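Local coordinates for uncharacterized protein (Mycobacterium tuberculosis, PDB 6Y56), which is a nucleotidyltransferase toxin (MenT4) of a toxin-antitoxin system and probably acts by transferring nucleotides to an RNA target such as tRNA, at residues A[47-52]-A[167-172]. Numbering follows the deposited sequence.
Sequences VFKGGT and CAEKLA
Lys-49, Gly-50 and Gly-51 turn the chain from an outer strand of the mixed sheet into helix 50-59, and this bend faces Glu-169 and Lys-170 on consecutive positions of helix 163-174. Gly-50 makes the corner with a positive phi of 75°. In segment 167-172 the backbone is regular helix, with Leu-171 N bonded to Cys-167 O and Ala-172 N to Ala-168 O. The two backbones do not meet; a side-chain salt bridge and three waters span the gap. The side chains of Lys-49 and Glu-169 both start toward the other segment and meet at about a right angle. NZ of Lys-49 donates to OE1 of Glu-169 at 3.0 Å, arriving on the syn side and 18° out of the carboxylate plane. The first water accepts from that same NZ and donates to Glu-169 OE2 at 2.7 Å, so the ammonium group engages both carboxylate oxygens, one directly and one through water. OE2 is also paired with Lys-206 of helix 196-212; two lysines thus share the carboxylate and would be expected to favour its ionised form. The second water takes the N-H of Gly-50 and donates to Glu-169 OE1 at 2.9 Å. Gly-50, Gly-51 and Thr-52, with Asp-68 and Asp-70 nearby, are consistent with the glycine-rich turn and Asp-x-Asp signature of the nucleotidyltransferase fold. Thr-52 OG1 bonds to Asp-68 O, while the Lys-49 side chain packs on Asp-70. The Lys-170 chain bends at its CB-CG bond (chi2 -75°), then runs extended toward Gly-51, its CE reaching 4.2 Å from Gly-51 N. The third water accepts from Lys-170 NZ and from Gly-51 N, the latter at 2.9 Å. Salt bridges from this ammonium group to Asp-182 and Asp-185 fasten helix 163-174 to helix 180-189.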
loop_
_atom_site.group_PDB
_atom_site.type_symbol
_atom_site.label_atom_id
_atom_site.label_comp_id
_atom_site.label_asym_id
_atom_site.label_seq_id
_atom_site.Cartn_x
_atom_site.Cartn_y
_atom_site.Cartn_z
ATOM N N VAL A 47 -3.429 -0.292 11.354
ATOM C CA VAL A 47 -3.896 -1.207 10.317
ATOM C C VAL A 47 -2.870 -1.202 9.191
ATOM O O VAL A 47 -2.436 -0.134 8.751
ATOM C CB VAL A 47 -5.295 -0.808 9.795
ATOM C CG1 VAL A 47 -5.724 -1.726 8.668
ATOM C CG2 VAL A 47 -6.311 -0.885 10.924
ATOM N N PHE A 48 -2.488 -2.391 8.725
ATOM C CA PHE A 48 -1.549 -2.549 7.617
ATOM C C PHE A 48 -2.287 -2.295 6.305
ATOM O O PHE A 48 -3.372 -2.838 6.077
ATOM C CB PHE A 48 -1.038 -3.991 7.707
ATOM C CG PHE A 48 0.075 -4.355 6.754
ATOM C CD1 PHE A 48 0.993 -3.426 6.285
ATOM C CD2 PHE A 48 0.215 -5.687 6.367
ATOM C CE1 PHE A 48 2.021 -3.806 5.420
ATOM C CE2 PHE A 48 1.237 -6.070 5.519
ATOM C CZ PHE A 48 2.137 -5.134 5.048
ATOM N N LYS A 49 -1.716 -1.472 5.431
ATOM C CA LYS A 49 -2.422 -1.107 4.195
ATOM C C LYS A 49 -1.434 -0.974 3.036
ATOM O O LYS A 49 -0.288 -1.410 3.113
ATOM C CB LYS A 49 -3.278 0.151 4.395
ATOM C CG LYS A 49 -2.488 1.420 4.661
ATOM C CD LYS A 49 -3.456 2.590 4.858
ATOM C CE LYS A 49 -2.735 3.913 4.914
ATOM N NZ LYS A 49 -2.884 4.585 3.604
ATOM N N GLY A 50 -1.918 -0.419 1.926
ATOM C CA GLY A 50 -1.069 -0.137 0.789
ATOM C C GLY A 50 -0.690 -1.362 -0.022
ATOM O O GLY A 50 -1.102 -2.495 0.234
ATOM N N GLY A 51 0.152 -1.107 -1.024
ATOM C CA GLY A 51 0.550 -2.156 -1.950
ATOM C C GLY A 51 1.278 -3.308 -1.291
ATOM O O GLY A 51 1.199 -4.438 -1.762
ATOM N N THR A 52 1.991 -3.053 -0.198
ATOM C CA THR A 52 2.688 -4.160 0.436
ATOM C C THR A 52 1.740 -5.057 1.217
ATOM O O THR A 52 1.976 -6.266 1.291
ATOM C CB THR A 52 3.850 -3.649 1.280
ATOM O OG1 THR A 52 4.635 -2.782 0.450
ATOM C CG2 THR A 52 4.736 -4.804 1.784
ATOM N N CYS A 167 -8.502 -0.468 -2.948
ATOM C CA CYS A 167 -8.682 -0.081 -4.338
ATOM C C CYS A 167 -9.019 1.405 -4.444
ATOM O O CYS A 167 -8.434 2.125 -5.268
ATOM C CB CYS A 167 -9.766 -0.955 -4.961
ATOM S SG CYS A 167 -9.930 -0.754 -6.737
ATOM N N ALA A 168 -9.906 1.900 -3.573
ATOM C CA ALA A 168 -10.250 3.322 -3.585
ATOM C C ALA A 168 -9.031 4.194 -3.294
ATOM O O ALA A 168 -8.854 5.247 -3.918
ATOM C CB ALA A 168 -11.375 3.601 -2.586
ATOM N N GLU A 169 -8.172 3.773 -2.354
ATOM C CA GLU A 169 -6.964 4.539 -2.070
ATOM C C GLU A 169 -6.020 4.551 -3.266
ATOM O O GLU A 169 -5.406 5.581 -3.576
ATOM C CB GLU A 169 -6.261 3.982 -0.831
ATOM C CG GLU A 169 -7.000 4.291 0.459
ATOM C CD GLU A 169 -6.111 4.304 1.685
ATOM O OE1 GLU A 169 -4.952 3.842 1.610
ATOM O OE2 GLU A 169 -6.588 4.769 2.734
ATOM N N LYS A 170 -5.899 3.425 -3.963
ATOM C CA LYS A 170 -5.049 3.390 -5.149
ATOM C C LYS A 170 -5.577 4.323 -6.219
ATOM O O LYS A 170 -4.810 5.071 -6.837
ATOM C CB LYS A 170 -4.969 1.966 -5.696
ATOM C CG LYS A 170 -4.033 1.041 -4.947
ATOM C CD LYS A 170 -2.585 1.354 -5.284
ATOM C CE LYS A 170 -1.668 0.605 -4.352
ATOM N NZ LYS A 170 -0.266 0.845 -4.748
ATOM N N LEU A 171 -6.892 4.319 -6.426
ATOM C CA LEU A 171 -7.492 5.204 -7.413
ATOM C C LEU A 171 -7.355 6.666 -7.020
ATOM O O LEU A 171 -7.251 7.545 -7.888
ATOM C CB LEU A 171 -8.967 4.846 -7.566
ATOM C CG LEU A 171 -9.275 3.502 -8.218
ATOM C CD1 LEU A 171 -10.736 3.106 -8.003
ATOM C CD2 LEU A 171 -8.911 3.560 -9.702
ATOM N N ALA A 172 -7.394 6.948 -5.718
ATOM C CA ALA A 172 -7.247 8.321 -5.256
ATOM C C ALA A 172 -5.856 8.860 -5.552
ATOM O O ALA A 172 -5.703 10.026 -5.923
ATOM C CB ALA A 172 -7.564 8.407 -3.761
HETATM O O HOH W 1 -5.296 6.300 4.496
HETATM O O HOH W 2 -4.366 1.049 1.269
HETATM O O HOH W 3 0.452 1.609 -1.993
#